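PDB 5V13: AAEL008620-PA odorant-binding protein from Aedes aegypti, which binds juvenile hormone specifically in mosquito hemolymph, as a member of the odorant-binding protein family. Local coordinates for residues R24-Y33 and F144-Y155. Numbering follows the deposited sequence.
Sequences RTPEQTLYAY and FHGDYRDIGNTY. With JH3 (methyl (2E,6E)-9-[(2R)-3,3-dimethyloxiran-2-yl]-3,7-dimethylnona-2,6-dienoate), chain E.
Two hydrogen bonds join Arg-24 and Tyr-33 to His-145 and Phe-144, which follow helix 137-143. His-145 NE2 donates to Arg-24 O over 2.8 Å. The bond is nearly straight (169°), and the oxygen lies in the imidazole plane. CG of His-145 stands anti to its own carbonyl carbon (chi1 -46°), which sends the ring across to the first turn of helix 26-38. Tyr-33 OH donates to Phe-144 O, also over 2.8 Å, in the carbonyl plane and on a lone pair. His-145 has positive phi and is the C-prime residue of a Schellman motif, while Thr-25 and Gln-28 form a capping box. The contact thus joins a helix C-terminus to a helix N-terminus.

Pro-26 supplies CH-pi contacts to two rings. Its CD lies over one face of His-145, 3.9 Å from the ring centroid. Its CG lies over one face of Tyr-155, 3.7 Å from the ring centroid. Thr-154 CG2 packs against Pro-26 CD and CG. Water 1 links Pro-26 O to Tyr-155 OH.

Two rings are also met at their edges. Thr-29 OG1 sits at the imidazole edge, 3.4 Å from His-145 CD2. Thr-29 CG2 and Arg-24 CG meet the edge of Phe-144. The Arg-24 guanidinium turns away to Gln-22 O and Glu-205.

The hormone lies beside this junction. JH3 C5 is 3.8 Å above the centre of the Tyr-33 ring, and JH3 CB' lies over a face of Phe-144. Tyr-33 therefore uses its hydroxyl for the protein and a ring face for the apolar chain of the ligand. The bond to Phe-144 O probably restricts how the Tyr-33 ring can move, which is consistent with the junction helping to shape this side of the hormone pocket.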
loop_
_atom_site.group_PDB
_atom_site.type_symbol
_atom_site.label_atom_id
_atom_site.label_comp_id
_atom_site.label_asym_id
_atom_site.label_seq_id
_atom_site.Cartn_x
_atom_site.Cartn_y
_atom_site.Cartn_z
ATOM N N ARG B 24 -5.308 1.685 18.225
ATOM C CA ARG B 24 -4.022 2.211 17.794
ATOM C C ARG B 24 -3.630 1.595 16.457
ATOM O O ARG B 24 -3.638 0.370 16.304
ATOM C CB ARG B 24 -2.949 1.897 18.841
ATOM C CG ARG B 24 -3.253 2.442 20.274
ATOM C CD ARG B 24 -3.339 3.975 20.318
ATOM N NE ARG B 24 -4.665 4.522 20.015
ATOM C CZ ARG B 24 -4.988 5.804 20.180
ATOM N NH1 ARG B 24 -4.085 6.662 20.644
ATOM N NH2 ARG B 24 -6.212 6.235 19.902
ATOM N N THR B 25 -3.262 2.446 15.506
ATOM C CA THR B 25 -2.700 2.001 14.231
ATOM C C THR B 25 -1.246 1.587 14.405
ATOM O O THR B 25 -0.627 1.879 15.428
ATOM C CB THR B 25 -2.773 3.130 13.214
ATOM O OG1 THR B 25 -1.877 4.171 13.622
ATOM C CG2 THR B 25 -4.190 3.662 13.098
ATOM N N PRO B 26 -0.658 0.924 13.400
ATOM C CA PRO B 26 0.794 0.665 13.455
ATOM C C PRO B 26 1.626 1.933 13.402
ATOM O O PRO B 26 2.764 1.919 13.874
ATOM C CB PRO B 26 1.046 -0.237 12.233
ATOM C CG PRO B 26 -0.158 -0.054 11.348
ATOM C CD PRO B 26 -1.302 0.212 12.277
ATOM N N GLU B 27 1.100 3.034 12.853
ATOM C CA GLU B 27 1.827 4.296 12.963
ATOM C C GLU B 27 1.900 4.737 14.419
ATOM O O GLU B 27 2.953 5.166 14.895
ATOM C CB GLU B 27 1.162 5.382 12.108
ATOM C CG GLU B 27 1.892 6.745 12.093
ATOM C CD GLU B 27 1.644 7.617 13.329
ATOM O OE1 GLU B 27 2.563 8.403 13.710
ATOM O OE2 GLU B 27 0.522 7.542 13.899
ATOM N N GLN B 28 0.789 4.620 15.142
ATOM C CA GLN B 28 0.744 5.062 16.533
ATOM C C GLN B 28 1.584 4.165 17.454
ATOM O O GLN B 28 2.306 4.666 18.326
ATOM C CB GLN B 28 -0.718 5.125 16.978
ATOM C CG GLN B 28 -1.446 6.346 16.374
ATOM C CD GLN B 28 -2.931 6.342 16.669
ATOM O OE1 GLN B 28 -3.601 5.312 16.541
ATOM N NE2 GLN B 28 -3.457 7.498 17.051
ATOM N N THR B 29 1.482 2.842 17.314
ATOM C CA THR B 29 2.325 1.977 18.139
ATOM C C THR B 29 3.807 2.187 17.825
ATOM O O THR B 29 4.631 2.287 18.742
ATOM C CB THR B 29 1.931 0.509 17.969
ATOM O OG1 THR B 29 1.979 0.143 16.581
ATOM C CG2 THR B 29 0.507 0.290 18.497
ATOM N N LEU B 30 4.169 2.269 16.544
ATOM C CA LEU B 30 5.583 2.461 16.223
ATOM C C LEU B 30 6.086 3.790 16.778
ATOM O O LEU B 30 7.193 3.865 17.322
ATOM C CB LEU B 30 5.805 2.385 14.707
ATOM C CG LEU B 30 7.287 2.308 14.319
ATOM C CD1 LEU B 30 7.967 1.093 14.974
ATOM C CD2 LEU B 30 7.443 2.247 12.817
ATOM N N TYR B 31 5.274 4.850 16.671
ATOM C CA TYR B 31 5.687 6.145 17.218
ATOM C C TYR B 31 5.983 6.030 18.708
ATOM O O TYR B 31 7.013 6.521 19.199
ATOM C CB TYR B 31 4.590 7.192 16.983
ATOM C CG TYR B 31 4.956 8.585 17.445
ATOM C CD1 TYR B 31 4.784 8.981 18.781
ATOM C CD2 TYR B 31 5.463 9.514 16.541
ATOM C CE1 TYR B 31 5.102 10.285 19.190
ATOM C CE2 TYR B 31 5.793 10.799 16.941
ATOM C CZ TYR B 31 5.610 11.179 18.258
ATOM O OH TYR B 31 5.946 12.465 18.630
ATOM N N ALA B 32 5.077 5.384 19.446
ATOM C CA ALA B 32 5.243 5.258 20.889
ATOM C C ALA B 32 6.446 4.387 21.231
ATOM O O ALA B 32 7.246 4.739 22.113
ATOM C CB ALA B 32 3.969 4.684 21.510
ATOM N N TYR B 33 6.593 3.240 20.553
ATOM C CA TYR B 33 7.720 2.351 20.865
ATOM C C TYR B 33 9.060 3.050 20.643
ATOM O O TYR B 33 9.975 2.958 21.475
ATOM C CB TYR B 33 7.664 1.071 20.014
ATOM C CG TYR B 33 6.394 0.244 20.138
ATOM C CD1 TYR B 33 5.559 0.360 21.245
ATOM C CD2 TYR B 33 6.043 -0.657 19.138
ATOM C CE1 TYR B 33 4.382 -0.408 21.342
ATOM C CE2 TYR B 33 4.895 -1.424 19.225
ATOM C CZ TYR B 33 4.070 -1.299 20.321
ATOM O OH TYR B 33 2.920 -2.054 20.379
ATOM N N PHE B 144 -1.290 -5.152 19.252
ATOM C CA PHE B 144 -0.554 -3.898 19.142
ATOM C C PHE B 144 0.575 -3.982 18.110
ATOM O O PHE B 144 1.601 -3.307 18.251
ATOM C CB PHE B 144 -0.010 -3.477 20.510
ATOM C CG PHE B 144 -1.068 -2.964 21.450
ATOM C CD1 PHE B 144 -1.682 -1.733 21.218
ATOM C CD2 PHE B 144 -1.448 -3.706 22.562
ATOM C CE1 PHE B 144 -2.667 -1.247 22.081
ATOM C CE2 PHE B 144 -2.428 -3.224 23.444
ATOM C CZ PHE B 144 -3.042 -1.991 23.196
ATOM N N HIS B 145 0.407 -4.826 17.089
ATOM C CA HIS B 145 1.214 -4.802 15.868
ATOM C C HIS B 145 2.639 -5.293 16.084
ATOM O O HIS B 145 3.550 -4.931 15.329
ATOM C CB HIS B 145 1.195 -3.405 15.251
ATOM C CG HIS B 145 -0.185 -2.832 15.186
ATOM N ND1 HIS B 145 -1.231 -3.503 14.591
ATOM C CD2 HIS B 145 -0.710 -1.697 15.710
ATOM C CE1 HIS B 145 -2.338 -2.791 14.722
ATOM N NE2 HIS B 145 -2.047 -1.688 15.389
ATOM N N GLY B 146 2.828 -6.167 17.069
ATOM C CA GLY B 146 4.138 -6.724 17.332
ATOM C C GLY B 146 4.552 -7.876 16.435
ATOM O O GLY B 146 5.740 -8.213 16.414
ATOM N N ASP B 147 3.621 -8.485 15.695
ATOM C CA ASP B 147 3.890 -9.688 14.898
ATOM C C ASP B 147 3.790 -9.306 13.427
ATOM O O ASP B 147 2.706 -8.954 12.946
ATOM C CB ASP B 147 2.892 -10.789 15.266
ATOM C CG ASP B 147 3.166 -12.128 14.578
ATOM O OD1 ASP B 147 3.915 -12.193 13.573
ATOM O OD2 ASP B 147 2.595 -13.138 15.058
ATOM N N TYR B 148 4.917 -9.368 12.711
ATOM C CA TYR B 148 4.949 -8.899 11.331
ATOM C C TYR B 148 4.296 -9.864 10.353
ATOM O O TYR B 148 4.207 -9.550 9.164
ATOM C CB TYR B 148 6.389 -8.617 10.890
ATOM C CG TYR B 148 6.942 -7.335 11.485
ATOM C CD1 TYR B 148 6.142 -6.504 12.264
ATOM C CD2 TYR B 148 8.259 -6.951 11.262
ATOM C CE1 TYR B 148 6.641 -5.328 12.812
ATOM C CE2 TYR B 148 8.765 -5.780 11.802
ATOM C CZ TYR B 148 7.954 -4.974 12.572
ATOM O OH TYR B 148 8.461 -3.813 13.107
ATOM N N ARG B 149 3.860 -11.041 10.803
ATOM C CA ARG B 149 3.048 -11.879 9.927
ATOM C C ARG B 149 1.745 -11.194 9.537
ATOM O O ARG B 149 1.138 -11.573 8.523
ATOM C CB ARG B 149 2.746 -13.218 10.601
ATOM C CG ARG B 149 3.944 -14.150 10.672
ATOM C CD ARG B 149 3.592 -15.453 11.373
ATOM N NE ARG B 149 3.198 -15.230 12.766
ATOM C CZ ARG B 149 2.909 -16.209 13.615
ATOM N NH1 ARG B 149 2.973 -17.473 13.209
ATOM N NH2 ARG B 149 2.560 -15.929 14.866
ATOM N N ASP B 150 1.311 -10.204 10.318
ATOM C CA ASP B 150 0.060 -9.479 10.098
ATOM C C ASP B 150 0.250 -8.150 9.387
ATOM O O ASP B 150 -0.739 -7.457 9.145
ATOM C CB ASP B 150 -0.636 -9.185 11.437
ATOM C CG ASP B 150 -0.950 -10.433 12.226
ATOM O OD1 ASP B 150 -1.278 -11.460 11.596
ATOM O OD2 ASP B 150 -0.866 -10.382 13.481
ATOM N N ILE B 151 1.489 -7.745 9.092
ATOM C CA ILE B 151 1.707 -6.338 8.759
ATOM C C ILE B 151 1.042 -5.989 7.432
ATOM O O ILE B 151 0.521 -4.874 7.268
ATOM C CB ILE B 151 3.220 -6.012 8.757
ATOM C CG1 ILE B 151 3.449 -4.506 8.688
ATOM C CG2 ILE B 151 3.948 -6.712 7.603
ATOM C CD1 ILE B 151 4.918 -4.108 8.934
ATOM N N GLY B 152 1.014 -6.934 6.492
ATOM C CA GLY B 152 0.361 -6.692 5.214
ATOM C C GLY B 152 -1.135 -6.477 5.355
ATOM O O GLY B 152 -1.691 -5.515 4.815
ATOM N N ASN B 153 -1.809 -7.383 6.074
ATOM C CA ASN B 153 -3.258 -7.258 6.275
ATOM C C ASN B 153 -3.616 -5.967 6.998
ATOM O O ASN B 153 -4.568 -5.271 6.622
ATOM C CB ASN B 153 -3.780 -8.463 7.065
ATOM C CG ASN B 153 -3.851 -9.710 6.240
ATOM O OD1 ASN B 153 -3.916 -9.648 5.013
ATOM N ND2 ASN B 153 -3.853 -10.863 6.902
ATOM N N THR B 154 -2.858 -5.633 8.043
ATOM C CA THR B 154 -3.143 -4.448 8.845
ATOM C C THR B 154 -3.038 -3.168 8.020
ATOM O O THR B 154 -3.921 -2.301 8.082
ATOM C CB THR B 154 -2.186 -4.408 10.038
ATOM O OG1 THR B 154 -2.408 -5.554 10.874
ATOM C CG2 THR B 154 -2.359 -3.119 10.839
ATOM N N TYR B 155 -1.957 -3.012 7.249
ATOM C CA TYR B 155 -1.816 -1.764 6.497
ATOM C C TYR B 155 -2.766 -1.710 5.297
ATOM O O TYR B 155 -3.146 -0.615 4.862
ATOM C CB TYR B 155 -0.362 -1.557 6.044
ATOM C CG TYR B 155 0.517 -0.844 7.064
ATOM C CD1 TYR B 155 0.479 0.548 7.196
ATOM C CD2 TYR B 155 1.394 -1.553 7.877
ATOM C CE1 TYR B 155 1.304 1.210 8.116
ATOM C CE2 TYR B 155 2.208 -0.899 8.811
ATOM C CZ TYR B 155 2.157 0.479 8.927
ATOM O OH TYR B 155 2.969 1.132 9.848
HETATM C C1 JH3 E . 9.991 -1.804 19.150
HETATM O O2 JH3 E . 9.748 -2.657 18.315
HETATM O O1 JH3 E . 10.797 -0.679 18.751
HETATM C CM JH3 E . 11.202 -0.577 17.385
HETATM C C2 JH3 E . 9.495 -1.831 20.539
HETATM C C3 JH3 E . 8.757 -2.781 21.118
HETATM C "C3'" JH3 E . 8.300 -4.034 20.424
HETATM C C4 JH3 E . 8.364 -2.543 22.557
HETATM C C5 JH3 E . 6.901 -2.931 22.744
HETATM C C6 JH3 E . 6.371 -2.290 24.007
HETATM C C7 JH3 E . 6.320 -2.928 25.185
HETATM C "C7'" JH3 E . 6.836 -4.336 25.325
HETATM C C8 JH3 E . 5.756 -2.183 26.386
HETATM C C9 JH3 E . 4.476 -2.839 26.931
HETATM C CA JH3 E . 3.441 -3.103 25.840
HETATM O O3 JH3 E . 2.171 -3.560 26.356
HETATM C CB JH3 E . 2.202 -2.212 25.884
HETATM C "CB'" JH3 E . 1.617 -1.941 24.493
HETATM C CC JH3 E . 2.038 -1.184 26.994
HETATM O O HOH W 1 4.523 0.072 11.899
#